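Local coordinates for L-lysine 6-monooxygenase (Pseudomonas syringae pv. tomato, PDB 5CQF), which probably hydroxylates the side-chain amine of L-lysine as an FAD- and NADP-dependent monooxygenase of siderophore biosynthesis, at residues 13-25 and 158-170. Numbering follows the deposited sequence.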
loop_
_atom_site.group_PDB
_atom_site.type_symbol
_atom_site.label_atom_id
_atom_site.label_comp_id
_atom_site.label_asym_id
_atom_site.label_seq_id
_atom_site.Cartn_x
_atom_site.Cartn_y
_atom_site.Cartn_z
ATOM N N HIS A 13 -9.043 -49.179 -21.052
ATOM C CA HIS A 13 -8.009 -49.475 -20.011
ATOM C C HIS A 13 -6.796 -48.540 -20.106
ATOM O O HIS A 13 -6.097 -48.526 -21.127
ATOM C CB HIS A 13 -7.534 -50.940 -20.094
ATOM C CG HIS A 13 -6.912 -51.443 -18.822
ATOM N ND1 HIS A 13 -5.666 -51.039 -18.385
ATOM C CD2 HIS A 13 -7.376 -52.304 -17.883
ATOM C CE1 HIS A 13 -5.390 -51.628 -17.234
ATOM N NE2 HIS A 13 -6.412 -52.401 -16.906
ATOM N N SER A 14 -6.552 -47.762 -19.050
ATOM C CA SER A 14 -5.319 -46.966 -18.927
ATOM C C SER A 14 -4.719 -47.213 -17.556
ATOM O O SER A 14 -5.409 -47.710 -16.666
ATOM C CB SER A 14 -5.603 -45.475 -19.119
ATOM O OG SER A 14 -6.754 -45.078 -18.390
ATOM N N ASP A 15 -3.444 -46.869 -17.383
ATOM C CA ASP A 15 -2.756 -47.084 -16.095
ATOM C C ASP A 15 -3.435 -46.370 -14.927
ATOM O O ASP A 15 -3.363 -46.823 -13.789
ATOM C CB ASP A 15 -1.303 -46.616 -16.157
ATOM C CG ASP A 15 -0.505 -47.323 -17.232
ATOM O OD1 ASP A 15 -0.582 -48.573 -17.299
ATOM O OD2 ASP A 15 0.196 -46.620 -18.002
ATOM N N ALA A 16 -4.072 -45.242 -15.216
ATOM C CA ALA A 16 -4.808 -44.507 -14.219
ATOM C C ALA A 16 -5.960 -43.723 -14.838
ATOM O O ALA A 16 -5.932 -43.387 -16.025
ATOM C CB ALA A 16 -3.869 -43.566 -13.490
ATOM N N ILE A 17 -6.970 -43.448 -14.014
ATOM C CA ILE A 17 -8.050 -42.539 -14.376
ATOM C C ILE A 17 -8.144 -41.468 -13.308
ATOM O O ILE A 17 -8.142 -41.762 -12.100
ATOM C CB ILE A 17 -9.415 -43.246 -14.483
ATOM C CG1 ILE A 17 -9.404 -44.354 -15.552
ATOM C CG2 ILE A 17 -10.518 -42.245 -14.797
ATOM C CD1 ILE A 17 -9.452 -43.843 -16.977
ATOM N N CYS A 18 -8.206 -40.219 -13.756
ATOM C CA CYS A 18 -8.438 -39.077 -12.868
ATOM C C CYS A 18 -9.824 -38.555 -13.142
ATOM O O CYS A 18 -10.162 -38.295 -14.298
ATOM C CB CYS A 18 -7.425 -37.970 -13.126
ATOM S SG CYS A 18 -7.689 -36.450 -12.145
ATOM N N ILE A 19 -10.639 -38.418 -12.105
ATOM C CA ILE A 19 -11.958 -37.849 -12.284
ATOM C C ILE A 19 -11.882 -36.366 -11.930
ATOM O O ILE A 19 -11.587 -36.013 -10.801
ATOM C CB ILE A 19 -13.021 -38.554 -11.426
ATOM C CG1 ILE A 19 -13.119 -40.031 -11.824
ATOM C CG2 ILE A 19 -14.390 -37.934 -11.671
ATOM C CD1 ILE A 19 -14.023 -40.848 -10.924
ATOM N N GLY A 20 -12.179 -35.519 -12.917
ATOM C CA GLY A 20 -12.201 -34.076 -12.766
ATOM C C GLY A 20 -11.092 -33.482 -13.603
ATOM O O GLY A 20 -9.940 -33.940 -13.552
ATOM N N PHE A 21 -11.420 -32.467 -14.392
ATOM C CA PHE A 21 -10.378 -31.700 -15.059
ATOM C C PHE A 21 -10.522 -30.215 -14.765
ATOM O O PHE A 21 -10.367 -29.371 -15.646
ATOM C CB PHE A 21 -10.333 -31.983 -16.564
ATOM C CG PHE A 21 -8.976 -31.801 -17.163
ATOM C CD1 PHE A 21 -7.933 -32.601 -16.773
ATOM C CD2 PHE A 21 -8.750 -30.846 -18.130
ATOM C CE1 PHE A 21 -6.673 -32.461 -17.329
ATOM C CE2 PHE A 21 -7.490 -30.683 -18.689
ATOM C CZ PHE A 21 -6.442 -31.494 -18.281
ATOM N N GLY A 22 -10.794 -29.907 -13.502
ATOM C CA GLY A 22 -10.625 -28.562 -12.986
ATOM C C GLY A 22 -9.162 -28.344 -12.649
ATOM O O GLY A 22 -8.309 -29.137 -13.041
ATOM N N PRO A 23 -8.850 -27.257 -11.925
ATOM C CA PRO A 23 -7.459 -26.923 -11.660
ATOM C C PRO A 23 -6.655 -28.087 -11.098
ATOM O O PRO A 23 -5.519 -28.319 -11.504
ATOM C CB PRO A 23 -7.572 -25.819 -10.624
ATOM C CG PRO A 23 -8.869 -25.170 -10.909
ATOM C CD PRO A 23 -9.771 -26.222 -11.433
ATOM N N ALA A 24 -7.247 -28.833 -10.177
ATOM C CA ALA A 24 -6.542 -29.937 -9.560
ATOM C C ALA A 24 -6.093 -30.969 -10.588
ATOM O O ALA A 24 -4.922 -31.373 -10.591
ATOM C CB ALA A 24 -7.416 -30.577 -8.490
ATOM N N GLY A 25 -7.006 -31.403 -11.459
ATOM C CA GLY A 25 -6.644 -32.369 -12.516
ATOM C C GLY A 25 -5.699 -31.769 -13.551
ATOM O O GLY A 25 -4.859 -32.458 -14.143
ATOM N N SER A 158 -17.345 -47.094 -20.612
ATOM C CA SER A 158 -16.761 -47.518 -19.341
ATOM C C SER A 158 -15.245 -47.642 -19.441
ATOM O O SER A 158 -14.712 -47.866 -20.535
ATOM C CB SER A 158 -17.359 -48.860 -18.890
ATOM O OG SER A 158 -16.611 -49.955 -19.401
ATOM N N PHE A 159 -14.565 -47.507 -18.295
ATOM C CA PHE A 159 -13.094 -47.505 -18.235
ATOM C C PHE A 159 -12.580 -48.273 -17.036
ATOM O O PHE A 159 -13.141 -48.189 -15.943
ATOM C CB PHE A 159 -12.551 -46.084 -18.176
ATOM C CG PHE A 159 -13.140 -45.173 -19.198
ATOM C CD1 PHE A 159 -14.319 -44.501 -18.942
ATOM C CD2 PHE A 159 -12.514 -44.982 -20.421
ATOM C CE1 PHE A 159 -14.874 -43.657 -19.885
ATOM C CE2 PHE A 159 -13.062 -44.136 -21.372
ATOM C CZ PHE A 159 -14.245 -43.470 -21.105
ATOM N N ALA A 160 -11.490 -48.999 -17.247
ATOM C CA ALA A 160 -10.960 -49.916 -16.245
ATOM C C ALA A 160 -9.558 -49.511 -15.821
ATOM O O ALA A 160 -8.741 -49.114 -16.661
ATOM C CB ALA A 160 -10.956 -51.336 -16.794
ATOM N N THR A 161 -9.277 -49.617 -14.523
ATOM C CA THR A 161 -7.982 -49.205 -13.997
ATOM C C THR A 161 -7.747 -49.766 -12.610
ATOM O O THR A 161 -8.695 -50.023 -11.885
ATOM C CB THR A 161 -7.893 -47.662 -13.928
ATOM O OG1 THR A 161 -6.547 -47.268 -13.664
ATOM C CG2 THR A 161 -8.793 -47.124 -12.823
ATOM N N ARG A 162 -6.482 -49.942 -12.244
ATOM C CA ARG A 162 -6.094 -50.207 -10.850
ATOM C C ARG A 162 -5.815 -48.906 -10.066
ATOM O O ARG A 162 -5.619 -48.941 -8.845
ATOM C CB ARG A 162 -4.822 -51.075 -10.799
ATOM C CG ARG A 162 -4.944 -52.494 -11.340
ATOM C CD ARG A 162 -3.636 -53.273 -11.155
ATOM N NE ARG A 162 -3.605 -54.544 -11.906
ATOM C CZ ARG A 162 -3.984 -55.748 -11.445
ATOM N NH1 ARG A 162 -4.440 -55.921 -10.203
ATOM N NH2 ARG A 162 -3.905 -56.804 -12.246
ATOM N N ASN A 163 -5.748 -47.762 -10.754
ATOM C CA ASN A 163 -5.281 -46.536 -10.113
ATOM C C ASN A 163 -6.232 -45.393 -10.343
ATOM O O ASN A 163 -6.429 -44.975 -11.473
ATOM C CB ASN A 163 -3.886 -46.208 -10.607
ATOM C CG ASN A 163 -2.890 -47.294 -10.232
ATOM O OD1 ASN A 163 -2.682 -47.562 -9.038
ATOM N ND2 ASN A 163 -2.314 -47.957 -11.230
ATOM N N LEU A 164 -6.847 -44.910 -9.266
ATOM C CA LEU A 164 -7.926 -43.942 -9.384
ATOM C C LEU A 164 -7.615 -42.662 -8.607
ATOM O O LEU A 164 -7.205 -42.727 -7.450
ATOM C CB LEU A 164 -9.220 -44.551 -8.849
ATOM C CG LEU A 164 -10.477 -43.679 -9.010
ATOM C CD1 LEU A 164 -10.883 -43.582 -10.471
ATOM C CD2 LEU A 164 -11.636 -44.191 -8.173
ATOM N N VAL A 165 -7.814 -41.505 -9.242
ATOM C CA VAL A 165 -7.645 -40.206 -8.580
ATOM C C VAL A 165 -8.966 -39.459 -8.622
ATOM O O VAL A 165 -9.569 -39.328 -9.680
ATOM C CB VAL A 165 -6.543 -39.367 -9.260
ATOM C CG1 VAL A 165 -6.343 -38.042 -8.525
ATOM C CG2 VAL A 165 -5.235 -40.150 -9.311
ATOM N N LEU A 166 -9.440 -38.996 -7.470
ATOM C CA LEU A 166 -10.681 -38.230 -7.434
ATOM C C LEU A 166 -10.314 -36.808 -7.239
ATOM O O LEU A 166 -9.761 -36.491 -6.223
ATOM C CB LEU A 166 -11.580 -38.647 -6.283
ATOM C CG LEU A 166 -12.600 -39.739 -6.581
ATOM C CD1 LEU A 166 -11.889 -41.040 -6.837
ATOM C CD2 LEU A 166 -13.537 -39.852 -5.388
ATOM N N SER A 167 -10.629 -35.983 -8.235
ATOM C CA SER A 167 -10.240 -34.566 -8.318
ATOM C C SER A 167 -11.483 -33.782 -8.668
ATOM O O SER A 167 -11.418 -32.827 -9.443
ATOM C CB SER A 167 -9.199 -34.331 -9.449
ATOM O OG SER A 167 -7.895 -34.819 -9.146
ATOM N N SER A 168 -12.623 -34.229 -8.150
ATOM C CA SER A 168 -13.934 -33.641 -8.477
ATOM C C SER A 168 -14.450 -32.794 -7.299
ATOM O O SER A 168 -15.195 -31.836 -7.515
ATOM C CB SER A 168 -14.939 -34.738 -8.880
ATOM O OG SER A 168 -14.617 -35.994 -8.297
ATOM N N GLY A 169 -14.052 -33.148 -6.071
ATOM C CA GLY A 169 -14.313 -32.328 -4.886
ATOM C C GLY A 169 -15.447 -32.834 -4.004
ATOM O O GLY A 169 -15.449 -34.001 -3.584
ATOM N N SER A 170 -16.399 -31.937 -3.716
ATOM C CA SER A 170 -17.520 -32.203 -2.801
ATOM C C SER A 170 -18.710 -31.331 -3.166
ATOM O O SER A 170 -18.617 -30.551 -4.107
ATOM C CB SER A 170 -17.092 -31.940 -1.365
ATOM O OG SER A 170 -16.370 -33.053 -0.877
HETATM O O HOH W 1 -10.291 -31.137 -10.858
#
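The backbone N of Ser167 gives its hydrogen to Ile19 O at 2.7 Å, bent to 140° at the hydrogen, where two parallel strands end. Behind it, strands 16-19 and 163-166 run only 13° apart: Ile17 N binds Asn163 O, Ile17 O receives Val165 N, and Ile19 N reaches Val165 O at 2.8 Å.

At the start of the pair, Asn163 ND2 donates to Asp15 O at 3.0 Å, with that oxygen in the amide plane. Asparagine suits this place because OD1 accepts from Asn393, so the flat group ties the residue just before strand 16-19 to strand 393-396. Thr161 shapes the preceding bend: with OG1 anti to the backbone N (chi1 -169°), the hydroxyl accepts from Asn163 N at 3.1 Å, an ST turn, while CG2 packs against Ile17 CG1.

Beta-branched Ile17 and Ile19 share one face with Leu164 and Leu166; Leu164 CD1 meets Ile19 CD1 at 4.2 Å. Ile17 CD1 reaches across to Phe159 CB, in strand 157-161 of the neighbouring antiparallel sheet, the side chains crossing at about a right angle. On the other face, Cys18 SG lies 3.4 Å from Ser167 OG, small groups that fit close under helix 23-37.

Gly20 has a positive phi and its CA sits 3.6 Å from Ser167 O, which suits a residue without a side chain. A water lies doubtfully close to Ser167 O and accepts weakly from Gly22 N and Gly25 N. These three glycines match the GxGxxG turn of a Rossmann-type dinucleotide fold, consistent with FAD binding.

Strand 16-19 is central in its parallel sheet, flanked by 47-50 and 163-166, with helix 412-428 packing through Leu426 on Ala16, Asn163 and Val165.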